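PDB 3B7H: prophage Lp1 protein 11 from Lactobacillus plantarum WCFS1, which probably binds DNA through a Cro/C1-type helix-turn-helix domain, as phage repressors of this family do, although its specific role is not established. Local coordinates for residues M13-Q18 and G58-S63; L21-V26 and A39-R44; Q34-A39 and S45-I50; T51-V56 and H65-F70. One frame throughout, in Å; residues are numbered along the deposited sequence.

How the interactions relate
All four contacts lie within the five-helix Cro/C1-type domain and differ in burial and chemistry. Interaction 4 is fully buried and interactions 1 and 2 partly so; all three are apolar, built from leucine, isoleucine, methionine and phenylalanine side chains. Interaction 3 is a surface contact, where a guanidinium group lies on an alanine methyl and is tied to hydroxyls through two waters. Interactions 2 and 3 both use helix 34-41, M40 and F41 serving the first, and S35, T36 and A39 the second. Interactions 1 and 4 share helix 50-60 and meet where L15 touches F67. I16 packs on I23, joining interactions 1 and 2, and P48 reaches both M40 of interaction 2 and I53 of interaction 4.

Interaction 1. Residues M13-Q18 and G58-S63; sequences MELITQ and GTLGIS
L15 and I62 meet through their terminal methyls, with CD1 of L15 only 3.5 Å from CD1 of I62, closer than carbons usually pack. Their side chains cross obliquely. I62 CG1 sits between its own backbone N and carbonyl carbon (chi1 61°), the crowded position, and this turns the end of the chain toward helix 4-18. L60 fits more loosely beside this pair: its CD1 lies 4.1 Å from L15 CB, and its other methyl, CD2, approaches I16 CG1 at 4.4 Å. No hydrogen bond crosses between the segments. E14, T17 and Q18 are exposed and make no contact with 58-63; T17 OG1 turns back to M13 O at 2.8 Å. That carbonyl also accepts T17 N, the two donors arriving from opposite faces of its plane. I16 and L60 both touch L21 of the loop before helix 23-30, and I16 also packs on I23 and V26 of that helix. G61, with positive phi and a bond from its N to G58 O, ends helix 50-60 in a Schellman motif, and I62 follows directly. The result is the closing of the first helix against the C-terminal end of helix 50-60 in the all-helical Cro/C1-type fold.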
loop_
_atom_site.group_PDB
_atom_site.type_symbol
_atom_site.label_atom_id
_atom_site.label_comp_id
_atom_site.label_asym_id
_atom_site.label_seq_id
_atom_site.Cartn_x
_atom_site.Cartn_y
_atom_site.Cartn_z
ATOM N N MET A 13 12.285 7.845 -0.073
ATOM C CA MET A 13 13.610 8.430 -0.042
ATOM C C MET A 13 13.566 9.912 0.321
ATOM O O MET A 13 14.407 10.375 1.063
ATOM C CB MET A 13 14.320 8.212 -1.395
ATOM C CG MET A 13 15.775 8.675 -1.448
ATOM S SD MET A 13 16.847 7.939 -0.197
ATOM C CE MET A 13 16.241 6.311 -0.223
ATOM N N GLU A 14 12.588 10.658 -0.165
ATOM C CA GLU A 14 12.439 12.040 0.264
ATOM C C GLU A 14 12.233 12.172 1.762
ATOM O O GLU A 14 12.825 13.031 2.383
ATOM C CB GLU A 14 11.242 12.699 -0.367
ATOM C CG GLU A 14 11.279 12.948 -1.857
ATOM C CD GLU A 14 9.949 13.583 -2.360
ATOM O OE1 GLU A 14 9.021 13.764 -1.500
ATOM O OE2 GLU A 14 9.854 13.929 -3.588
ATOM N N LEU A 15 11.350 11.361 2.325
ATOM C CA LEU A 15 11.087 11.395 3.760
ATOM C C LEU A 15 12.271 10.958 4.619
ATOM O O LEU A 15 12.522 11.551 5.667
ATOM C CB LEU A 15 9.878 10.539 4.131
ATOM C CG LEU A 15 8.502 10.917 3.594
ATOM C CD1 LEU A 15 7.477 9.892 4.060
ATOM C CD2 LEU A 15 8.102 12.324 4.000
ATOM N N ILE A 16 12.946 9.895 4.215
ATOM C CA ILE A 16 14.170 9.421 4.875
ATOM C C ILE A 16 15.214 10.525 4.911
ATOM O O ILE A 16 15.827 10.801 5.953
ATOM C CB ILE A 16 14.756 8.228 4.113
ATOM C CG1 ILE A 16 13.939 6.974 4.370
ATOM C CG2 ILE A 16 16.207 7.947 4.503
ATOM C CD1 ILE A 16 14.420 5.729 3.572
ATOM N N THR A 17 15.405 11.162 3.764
ATOM C CA THR A 17 16.392 12.227 3.602
ATOM C C THR A 17 16.064 13.458 4.461
ATOM O O THR A 17 16.952 14.061 5.083
ATOM C CB THR A 17 16.506 12.614 2.111
ATOM O OG1 THR A 17 16.930 11.464 1.379
ATOM C CG2 THR A 17 17.524 13.709 1.894
ATOM N N GLN A 18 14.790 13.822 4.503
ATOM C CA GLN A 18 14.343 14.893 5.410
ATOM C C GLN A 18 14.619 14.577 6.884
ATOM O O GLN A 18 14.857 15.480 7.654
ATOM C CB GLN A 18 12.857 15.221 5.189
ATOM C CG GLN A 18 12.591 15.865 3.823
ATOM C CD GLN A 18 11.115 16.150 3.549
ATOM O OE1 GLN A 18 10.224 15.852 4.378
ATOM N NE2 GLN A 18 10.845 16.748 2.365
ATOM N N GLY A 58 6.793 3.046 10.499
ATOM C CA GLY A 58 6.998 2.898 11.928
ATOM C C GLY A 58 8.321 3.503 12.347
ATOM O O GLY A 58 8.404 4.242 13.338
ATOM N N THR A 59 9.355 3.193 11.579
ATOM C CA THR A 59 10.711 3.685 11.822
ATOM C C THR A 59 10.784 5.190 11.660
ATOM O O THR A 59 11.513 5.870 12.385
ATOM C CB THR A 59 11.708 3.053 10.836
ATOM O OG1 THR A 59 11.743 1.640 11.045
ATOM C CG2 THR A 59 13.094 3.620 11.024
ATOM N N LEU A 60 10.029 5.699 10.694
ATOM C CA LEU A 60 9.969 7.123 10.429
ATOM C C LEU A 60 9.098 7.898 11.411
ATOM O O LEU A 60 9.184 9.124 11.447
ATOM C CB LEU A 60 9.467 7.359 9.018
ATOM C CG LEU A 60 10.466 7.016 7.921
ATOM C CD1 LEU A 60 9.803 7.296 6.606
ATOM C CD2 LEU A 60 11.754 7.830 8.047
ATOM N N GLY A 61 8.269 7.196 12.205
ATOM C CA GLY A 61 7.345 7.844 13.141
ATOM C C GLY A 61 6.137 8.487 12.467
ATOM O O GLY A 61 5.554 9.429 12.982
ATOM N N ILE A 62 5.766 7.985 11.298
ATOM C CA ILE A 62 4.610 8.492 10.586
ATOM C C ILE A 62 3.634 7.351 10.376
ATOM O O ILE A 62 4.029 6.187 10.401
ATOM C CB ILE A 62 4.985 9.095 9.215
ATOM C CG1 ILE A 62 5.613 8.063 8.291
ATOM C CG2 ILE A 62 5.964 10.259 9.373
ATOM C CD1 ILE A 62 5.962 8.637 6.923
ATOM N N SER A 63 2.370 7.708 10.145
ATOM C CA SER A 63 1.302 6.762 9.793
ATOM C C SER A 63 1.355 6.508 8.288
ATOM O O SER A 63 1.804 7.374 7.534
ATOM C CB SER A 63 -0.075 7.310 10.170
ATOM O OG SER A 63 -0.489 8.357 9.310
#

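Interaction 2. Residues L21-V26 and A39-R44; sequences LTINRV and AMFEGR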
loop_
_atom_site.group_PDB
_atom_site.type_symbol
_atom_site.label_atom_id
_atom_site.label_comp_id
_atom_site.label_asym_id
_atom_site.label_seq_id
_atom_site.Cartn_x
_atom_site.Cartn_y
_atom_site.Cartn_z
ATOM N N LEU A 21 18.274 10.472 7.785
ATOM C CA LEU A 21 18.529 9.033 7.841
ATOM C C LEU A 21 19.066 8.601 6.476
ATOM O O LEU A 21 19.133 9.384 5.533
ATOM C CB LEU A 21 17.235 8.267 8.158
ATOM C CG LEU A 21 16.622 8.462 9.547
ATOM C CD1 LEU A 21 15.161 8.102 9.578
ATOM C CD2 LEU A 21 17.383 7.635 10.550
ATOM N N THR A 22 19.432 7.341 6.375
ATOM C CA THR A 22 19.751 6.751 5.093
ATOM C C THR A 22 18.820 5.552 4.915
ATOM O O THR A 22 18.288 5.033 5.894
ATOM C CB THR A 22 21.236 6.314 5.021
ATOM O OG1 THR A 22 21.532 5.386 6.074
ATOM C CG2 THR A 22 22.166 7.513 5.128
ATOM N N ILE A 23 18.609 5.129 3.674
ATOM C CA ILE A 23 17.771 3.973 3.421
ATOM C C ILE A 23 18.306 2.737 4.144
ATOM O O ILE A 23 17.540 1.929 4.649
ATOM C CB ILE A 23 17.559 3.716 1.897
ATOM C CG1 ILE A 23 16.558 2.562 1.684
ATOM C CG2 ILE A 23 18.878 3.436 1.164
ATOM C CD1 ILE A 23 15.111 2.903 2.033
ATOM N N ASN A 24 19.622 2.609 4.225
ATOM C CA ASN A 24 20.245 1.482 4.898
ATOM C C ASN A 24 19.992 1.503 6.396
ATOM O O ASN A 24 19.743 0.471 7.011
ATOM C CB ASN A 24 21.754 1.511 4.615
ATOM C CG ASN A 24 22.499 0.354 5.229
ATOM O OD1 ASN A 24 23.256 0.523 6.198
ATOM N ND2 ASN A 24 22.328 -0.819 4.649
ATOM N N ARG A 25 20.070 2.682 6.989
ATOM C CA ARG A 25 19.774 2.836 8.402
ATOM C C ARG A 25 18.301 2.492 8.723
ATOM O O ARG A 25 18.004 1.809 9.704
ATOM C CB ARG A 25 20.093 4.265 8.824
ATOM C CG ARG A 25 19.922 4.555 10.298
ATOM C CD ARG A 25 20.539 3.476 11.190
ATOM N NE ARG A 25 20.448 3.840 12.611
ATOM C CZ ARG A 25 20.673 3.005 13.633
ATOM N NH1 ARG A 25 21.010 1.727 13.420
ATOM N NH2 ARG A 25 20.558 3.451 14.882
ATOM N N VAL A 26 17.395 2.965 7.869
ATOM C CA VAL A 26 15.972 2.693 8.014
ATOM C C VAL A 26 15.759 1.201 7.856
ATOM O O VAL A 26 15.070 0.591 8.638
ATOM C CB VAL A 26 15.158 3.487 6.990
ATOM C CG1 VAL A 26 13.718 3.011 6.934
ATOM C CG2 VAL A 26 15.217 4.962 7.329
ATOM N N ALA A 39 14.895 -4.370 -3.818
ATOM C CA ALA A 39 13.661 -4.613 -4.600
ATOM C C ALA A 39 12.783 -3.359 -4.701
ATOM O O ALA A 39 12.326 -2.963 -5.784
ATOM C CB ALA A 39 12.875 -5.764 -4.003
ATOM N N MET A 40 12.579 -2.722 -3.553
ATOM C CA MET A 40 11.861 -1.439 -3.466
ATOM C C MET A 40 12.239 -0.478 -4.589
ATOM O O MET A 40 11.351 0.096 -5.220
ATOM C CB MET A 40 12.143 -0.800 -2.099
ATOM C CG MET A 40 11.607 0.608 -1.893
ATOM S SD MET A 40 11.305 0.910 -0.118
ATOM C CE MET A 40 12.962 0.926 0.549
ATOM N N PHE A 41 13.549 -0.320 -4.830
ATOM C CA PHE A 41 14.096 0.632 -5.821
ATOM C C PHE A 41 14.456 -0.018 -7.182
ATOM O O PHE A 41 14.951 0.673 -8.093
ATOM C CB PHE A 41 15.341 1.357 -5.246
ATOM C CG PHE A 41 15.040 2.249 -4.074
ATOM C CD1 PHE A 41 14.767 3.600 -4.261
ATOM C CD2 PHE A 41 15.024 1.736 -2.780
ATOM C CE1 PHE A 41 14.473 4.413 -3.185
ATOM C CE2 PHE A 41 14.717 2.550 -1.688
ATOM C CZ PHE A 41 14.439 3.889 -1.897
ATOM N N GLU A 42 14.222 -1.336 -7.312
ATOM C CA GLU A 42 14.252 -2.012 -8.626
ATOM C C GLU A 42 12.934 -1.696 -9.287
ATOM O O GLU A 42 11.873 -2.074 -8.778
ATOM C CB GLU A 42 14.399 -3.544 -8.521
ATOM C CG GLU A 42 15.811 -4.066 -8.221
ATOM C CD GLU A 42 16.823 -3.767 -9.338
ATOM O OE1 GLU A 42 16.583 -4.221 -10.478
ATOM O OE2 GLU A 42 17.848 -3.076 -9.076
ATOM N N GLY A 43 13.009 -0.989 -10.406
ATOM C CA GLY A 43 11.842 -0.621 -11.159
ATOM C C GLY A 43 10.991 -1.800 -11.596
ATOM O O GLY A 43 9.763 -1.692 -11.603
ATOM N N ARG A 44 11.610 -2.925 -11.932
ATOM C CA ARG A 44 10.826 -4.059 -12.449
ATOM C C ARG A 44 10.303 -5.015 -11.356
ATOM O O ARG A 44 9.652 -6.019 -11.659
ATOM C CB ARG A 44 11.587 -4.820 -13.547
ATOM C CG ARG A 44 11.768 -4.014 -14.853
ATOM C CD ARG A 44 10.433 -3.680 -15.581
ATOM N NE ARG A 44 9.875 -4.836 -16.293
ATOM C CZ ARG A 44 10.143 -5.167 -17.558
ATOM N NH1 ARG A 44 10.948 -4.425 -18.299
ATOM N NH2 ARG A 44 9.592 -6.237 -18.109
#
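I23 and M40 reach toward each other tip to tip, the delta methyl of the isoleucine ending 3.3 Å from the CE methyl of the methionine. This is tighter than ordinary carbon packing. The conformation of I23 aims it there: CG1 lies opposite the backbone N (chi1 -175°), and CD1 then bends aside at chi2 71°. The smaller branch, CG2, occupies the site between backbone N and carbonyl carbon. M40 also starts extended, but its chain turns at the thioether (chi3 68°), and this last bend brings CE up to the isoleucine.

F41, next along the same helix, reaches toward I23 head-on, the two side chains running in opposite directions. Its ring offers an edge rather than a face: I23 CD1 lies near the ring plane, 3.8 Å from CE2 of F41, and I23 CG1 is equally far from that ring atom. One isoleucine branch therefore meets both a thioether methyl and the edge of an aromatic ring, entirely without hydrogen bonds between the segments. Just before I23, T22 caps the helix, its OG1 accepting from R25 N at 3.2 Å, while V26 N bonds to T22 O. These bonds anchor the first turn from which I23 projects.

V37 of helix 34-41 adds a further neighbour to I23, and P48 packs on M40 from the loop leading to helix 50-60. The contact thus joins helices 23-30 and 34-41, the two helices of the helix-turn-helix, with helix 4-18 packed against all three side chains: I23 touches M13 and I16, M40 touches L12, and F41 touches M13.

Interaction 3. Residues Q34-A39 and S45-I50; sequences QSTVNA and SKRPTI
The second helix of the helix-turn-helix, 34-41, which by comparison with Cro/C1-type relatives is probably the recognition helix, is met here by the loop that leads on to helix 50-60. R47 of this loop lays its guanidinium group flat over A39: the alanine CB stands 3.2 Å from R47 CZ, over the centre of one face, and 3.4 Å from R47 NE. A bend in the arginine chain at chi3 (-89°) swings the head group across the helix. Its NH2 end continues along the helix toward S35 and T36 and is linked to them through water.

At the start of the loop S45 adds a second point of contact, its CB 3.3 Å from A39 O. The hydroxyl of S45 is used within the loop, where OG accepts from R47 N at 2.9 Å and forms an ST turn that fixes the backbone from which the arginine leaves. P48, preceded by a cis peptide bond, then carries the chain inward to I53.

S35 OG and T36 OG1 are also hydrogen-bonded to N33 OD1 just before the helix. Two waters bridge NH2 of R47 to the helix: one water donates to S35 OG and accepts from R47 NH2, both at 2.9 Å, and the other donates to T36 OG1 at 3.1 Å while accepting from the same R47 NH2 at 3.2 Å.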
loop_
_atom_site.group_PDB
_atom_site.type_symbol
_atom_site.label_atom_id
_atom_site.label_comp_id
_atom_site.label_asym_id
_atom_site.label_seq_id
_atom_site.Cartn_x
_atom_site.Cartn_y
_atom_site.Cartn_z
ATOM N N GLN A 34 18.558 -6.369 2.889
ATOM C CA GLN A 34 19.055 -5.647 1.722
ATOM C C GLN A 34 18.303 -6.042 0.454
ATOM O O GLN A 34 18.019 -5.214 -0.410
ATOM C CB GLN A 34 20.560 -5.933 1.563
ATOM C CG GLN A 34 21.347 -4.932 0.722
ATOM C CD GLN A 34 21.220 -3.505 1.248
ATOM O OE1 GLN A 34 21.283 -3.266 2.465
ATOM N NE2 GLN A 34 21.018 -2.550 0.330
ATOM N N SER A 35 17.978 -7.324 0.353
ATOM C CA SER A 35 17.200 -7.814 -0.774
ATOM C C SER A 35 15.855 -7.068 -0.904
ATOM O O SER A 35 15.474 -6.671 -2.009
ATOM C CB SER A 35 17.019 -9.347 -0.666
ATOM O OG SER A 35 16.196 -9.704 0.433
ATOM N N THR A 36 15.179 -6.843 0.225
ATOM C CA THR A 36 13.895 -6.152 0.224
ATOM C C THR A 36 14.080 -4.671 -0.125
ATOM O O THR A 36 13.306 -4.101 -0.901
ATOM C CB THR A 36 13.173 -6.241 1.592
ATOM O OG1 THR A 36 12.988 -7.615 1.988
ATOM C CG2 THR A 36 11.811 -5.540 1.500
ATOM N N VAL A 37 15.114 -4.068 0.466
ATOM C CA VAL A 37 15.526 -2.689 0.171
ATOM C C VAL A 37 15.837 -2.535 -1.332
ATOM O O VAL A 37 15.297 -1.678 -2.005
ATOM C CB VAL A 37 16.807 -2.317 1.003
ATOM C CG1 VAL A 37 17.499 -1.066 0.448
ATOM C CG2 VAL A 37 16.479 -2.158 2.467
ATOM N N ASN A 38 16.699 -3.398 -1.854
ATOM C CA ASN A 38 17.050 -3.355 -3.266
ATOM C C ASN A 38 15.813 -3.464 -4.175
ATOM O O ASN A 38 15.699 -2.733 -5.159
ATOM C CB ASN A 38 18.101 -4.450 -3.599
ATOM C CG ASN A 38 19.496 -4.160 -2.981
ATOM O OD1 ASN A 38 19.830 -3.006 -2.678
ATOM N ND2 ASN A 38 20.303 -5.218 -2.791
ATOM N N ALA A 39 14.895 -4.370 -3.818
ATOM C CA ALA A 39 13.661 -4.613 -4.600
ATOM C C ALA A 39 12.783 -3.359 -4.701
ATOM O O ALA A 39 12.326 -2.963 -5.784
ATOM C CB ALA A 39 12.875 -5.764 -4.003
ATOM N N SER A 45 10.563 -4.666 -10.097
ATOM C CA SER A 45 9.908 -5.283 -8.953
ATOM C C SER A 45 8.471 -4.769 -8.703
ATOM O O SER A 45 8.163 -3.605 -8.922
ATOM C CB SER A 45 10.762 -5.085 -7.708
ATOM O OG SER A 45 10.044 -5.406 -6.547
ATOM N N LYS A 46 7.619 -5.690 -8.239
ATOM C CA LYS A 46 6.252 -5.419 -7.785
ATOM C C LYS A 46 6.208 -4.814 -6.345
ATOM O O LYS A 46 5.162 -4.242 -5.885
ATOM C CB LYS A 46 5.407 -6.705 -7.882
ATOM C CG LYS A 46 5.136 -7.218 -9.315
ATOM C CD LYS A 46 4.262 -8.520 -9.388
ATOM C CE LYS A 46 3.954 -9.117 -10.840
ATOM N NZ LYS A 46 3.096 -10.421 -10.973
ATOM N N ARG A 47 7.349 -4.917 -5.647
ATOM C CA ARG A 47 7.543 -4.325 -4.301
ATOM C C ARG A 47 7.823 -2.809 -4.396
ATOM O O ARG A 47 8.214 -2.317 -5.477
ATOM C CB ARG A 47 8.671 -5.062 -3.559
ATOM C CG ARG A 47 8.300 -6.530 -3.234
ATOM C CD ARG A 47 9.451 -7.331 -2.641
ATOM N NE ARG A 47 10.296 -8.001 -3.637
ATOM C CZ ARG A 47 11.451 -8.601 -3.339
ATOM N NH1 ARG A 47 12.167 -9.198 -4.292
ATOM N NH2 ARG A 47 11.914 -8.599 -2.087
ATOM N N PRO A 48 7.621 -2.051 -3.276
ATOM C CA PRO A 48 7.222 -2.440 -1.913
ATOM C C PRO A 48 5.731 -2.879 -1.701
ATOM O O PRO A 48 4.828 -2.448 -2.435
ATOM C CB PRO A 48 7.550 -1.161 -1.082
ATOM C CG PRO A 48 8.463 -0.349 -1.977
ATOM C CD PRO A 48 7.913 -0.600 -3.323
ATOM N N THR A 49 5.529 -3.773 -0.729
ATOM C CA THR A 49 4.204 -4.161 -0.265
ATOM C C THR A 49 3.737 -3.148 0.796
ATOM O O THR A 49 4.529 -2.386 1.332
ATOM C CB THR A 49 4.219 -5.550 0.443
ATOM O OG1 THR A 49 5.100 -5.473 1.566
ATOM C CG2 THR A 49 4.705 -6.683 -0.506
ATOM N N ILE A 50 2.463 -3.238 1.160
ATOM C CA ILE A 50 1.891 -2.451 2.267
ATOM C C ILE A 50 2.641 -2.751 3.542
ATOM O O ILE A 50 2.908 -1.849 4.322
ATOM C CB ILE A 50 0.400 -2.759 2.478
ATOM C CG1 ILE A 50 -0.331 -2.446 1.191
ATOM C CG2 ILE A 50 -0.218 -1.882 3.619
ATOM C CD1 ILE A 50 -1.813 -2.558 1.320
HETATM O O HOH W 1 13.916 -10.467 -1.217
HETATM O O HOH W 2 10.300 -8.533 0.661
#

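Interaction 4. Residues T51-V56 and H65-F70; sequences TTIRKV and HDFFDF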
loop_
_atom_site.group_PDB
_atom_site.type_symbol
_atom_site.label_atom_id
_atom_site.label_comp_id
_atom_site.label_asym_id
_atom_site.label_seq_id
_atom_site.Cartn_x
_atom_site.Cartn_y
_atom_site.Cartn_z
ATOM N N THR A 51 2.982 -4.019 3.752
ATOM C CA THR A 51 3.737 -4.439 4.935
ATOM C C THR A 51 5.070 -3.702 5.051
ATOM O O THR A 51 5.386 -3.111 6.089
ATOM C CB THR A 51 3.950 -5.958 4.886
ATOM O OG1 THR A 51 2.675 -6.572 4.950
ATOM C CG2 THR A 51 4.794 -6.494 6.055
ATOM N N THR A 52 5.827 -3.693 3.960
ATOM C CA THR A 52 7.106 -3.011 3.935
ATOM C C THR A 52 6.929 -1.510 4.197
ATOM O O THR A 52 7.642 -0.925 5.021
ATOM C CB THR A 52 7.830 -3.256 2.605
ATOM O OG1 THR A 52 8.293 -4.608 2.579
ATOM C CG2 THR A 52 9.025 -2.295 2.426
ATOM N N ILE A 53 5.961 -0.900 3.523
ATOM C CA ILE A 53 5.665 0.534 3.743
ATOM C C ILE A 53 5.305 0.801 5.219
ATOM O O ILE A 53 5.822 1.735 5.855
ATOM C CB ILE A 53 4.532 1.008 2.808
ATOM C CG1 ILE A 53 5.004 0.910 1.344
ATOM C CG2 ILE A 53 4.087 2.432 3.180
ATOM C CD1 ILE A 53 3.860 0.998 0.344
ATOM N N ARG A 54 4.457 -0.052 5.778
ATOM C CA ARG A 54 4.057 0.091 7.181
ATOM C C ARG A 54 5.252 0.041 8.112
ATOM O O ARG A 54 5.367 0.844 9.031
ATOM C CB ARG A 54 3.035 -0.976 7.558
ATOM C CG ARG A 54 2.649 -0.930 9.037
ATOM C CD ARG A 54 1.632 -1.965 9.464
ATOM N NE ARG A 54 2.008 -3.326 9.073
ATOM C CZ ARG A 54 2.970 -4.069 9.647
ATOM N NH1 ARG A 54 3.736 -3.593 10.636
ATOM N NH2 ARG A 54 3.173 -5.320 9.213
ATOM N N LYS A 55 6.145 -0.916 7.878
ATOM C CA LYS A 55 7.322 -1.090 8.724
ATOM C C LYS A 55 8.252 0.132 8.664
ATOM O O LYS A 55 8.743 0.595 9.689
ATOM C CB LYS A 55 8.104 -2.364 8.316
ATOM C CG LYS A 55 7.385 -3.695 8.663
ATOM C CD LYS A 55 8.097 -4.927 8.088
ATOM C CE LYS A 55 7.529 -6.217 8.694
ATOM N NZ LYS A 55 8.046 -7.465 8.005
ATOM N N VAL A 56 8.512 0.635 7.457
ATOM C CA VAL A 56 9.320 1.846 7.293
ATOM C C VAL A 56 8.664 3.057 7.955
ATOM O O VAL A 56 9.329 3.865 8.595
ATOM C CB VAL A 56 9.562 2.156 5.823
ATOM C CG1 VAL A 56 10.165 3.541 5.709
ATOM C CG2 VAL A 56 10.486 1.125 5.239
ATOM N N HIS A 65 -1.219 6.279 6.432
ATOM C CA HIS A 65 -2.120 7.306 5.917
ATOM C C HIS A 65 -1.377 8.573 5.533
ATOM O O HIS A 65 -1.550 9.084 4.420
ATOM C CB HIS A 65 -3.178 7.598 6.971
ATOM C CG HIS A 65 -4.120 8.690 6.617
ATOM N ND1 HIS A 65 -4.918 8.658 5.496
ATOM C CD2 HIS A 65 -4.452 9.813 7.280
ATOM C CE1 HIS A 65 -5.685 9.734 5.470
ATOM N NE2 HIS A 65 -5.416 10.456 6.539
ATOM N N ASP A 66 -0.544 9.079 6.444
ATOM C CA ASP A 66 0.256 10.275 6.159
ATOM C C ASP A 66 1.324 10.053 5.084
ATOM O O ASP A 66 1.551 10.938 4.229
ATOM C CB ASP A 66 0.891 10.828 7.428
ATOM C CG ASP A 66 -0.108 11.625 8.291
ATOM O OD1 ASP A 66 -1.178 12.050 7.786
ATOM O OD2 ASP A 66 0.181 11.826 9.483
ATOM N N PHE A 67 1.945 8.876 5.103
ATOM C CA PHE A 67 2.862 8.480 4.034
ATOM C C PHE A 67 2.254 8.730 2.646
ATOM O O PHE A 67 2.920 9.226 1.752
ATOM C CB PHE A 67 3.269 7.004 4.165
ATOM C CG PHE A 67 4.170 6.542 3.056
ATOM C CD1 PHE A 67 5.531 6.717 3.147
ATOM C CD2 PHE A 67 3.642 6.030 1.892
ATOM C CE1 PHE A 67 6.373 6.350 2.105
ATOM C CE2 PHE A 67 4.464 5.668 0.833
ATOM C CZ PHE A 67 5.829 5.834 0.932
ATOM N N PHE A 68 0.981 8.423 2.480
ATOM C CA PHE A 68 0.353 8.487 1.186
ATOM C C PHE A 68 -0.262 9.840 0.857
ATOM O O PHE A 68 -0.983 9.946 -0.138
ATOM C CB PHE A 68 -0.700 7.385 1.052
ATOM C CG PHE A 68 -0.133 6.039 0.656
ATOM C CD1 PHE A 68 0.375 5.843 -0.618
ATOM C CD2 PHE A 68 -0.125 4.980 1.548
ATOM C CE1 PHE A 68 0.891 4.627 -0.995
ATOM C CE2 PHE A 68 0.399 3.751 1.165
ATOM C CZ PHE A 68 0.897 3.579 -0.103
ATOM N N ASP A 69 0.026 10.870 1.658
ATOM C CA ASP A 69 -0.470 12.211 1.404
ATOM C C ASP A 69 0.460 12.901 0.436
ATOM O O ASP A 69 1.115 13.891 0.785
ATOM C CB ASP A 69 -0.583 12.986 2.719
ATOM C CG ASP A 69 -1.350 14.304 2.596
ATOM O OD1 ASP A 69 -1.931 14.618 1.510
ATOM O OD2 ASP A 69 -1.367 15.035 3.636
ATOM N N PHE A 70 0.523 12.368 -0.786
ATOM C CA PHE A 70 1.253 12.988 -1.904
ATOM C C PHE A 70 0.663 12.486 -3.189
ATOM O O PHE A 70 0.060 11.421 -3.192
ATOM C CB PHE A 70 2.753 12.669 -1.886
ATOM C CG PHE A 70 3.092 11.238 -2.190
ATOM C CD1 PHE A 70 3.599 10.883 -3.417
ATOM C CD2 PHE A 70 2.936 10.248 -1.223
ATOM C CE1 PHE A 70 3.929 9.576 -3.703
ATOM C CE2 PHE A 70 3.259 8.940 -1.498
ATOM C CZ PHE A 70 3.778 8.600 -2.732
#
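The hydrophobic core of the domain closes here between helix 50-60 and the short helix 64-67, where I53 is received by two consecutive phenylalanines. Its CG2 methyl stands over one face of the F67 ring in a CH-pi contact, 4.0 Å from the ring centroid and 18° off the normal. The nearest single pair is I53 CG2 to F67 CD2, at 3.8 Å, since the methyl is displaced toward the rim. The other branch of the isoleucine goes to F68, CD1 ending 4.0 Å from F68 CZ. Branching at CB lets one residue serve both rings: CG2 lies opposite the backbone N, while CG1 (chi1 -64°) lies beside it. The I53 side chain runs at roughly a right angle to those of F67 and F68.

The phenylalanines also pack on each other. F67 CD2 sits over the centre of the F68 ring, 3.8 Å above its plane, whereas F68 CD2 lies at the edge of the F67 ring, in its plane. F68 is the first residue to leave helical geometry after helix 64-67.

V8 of helix 4-18 touches both I53 and F67, and H11 meets F67 edge-to-face. F68 lies against F68 of the second subunit, and I53 packs on I50 of that subunit. The cluster is therefore both part of the dimer interface and the hydrophobic core, rich in aromatic rings, that joins the last two helices of a Cro/C1-type domain to its first.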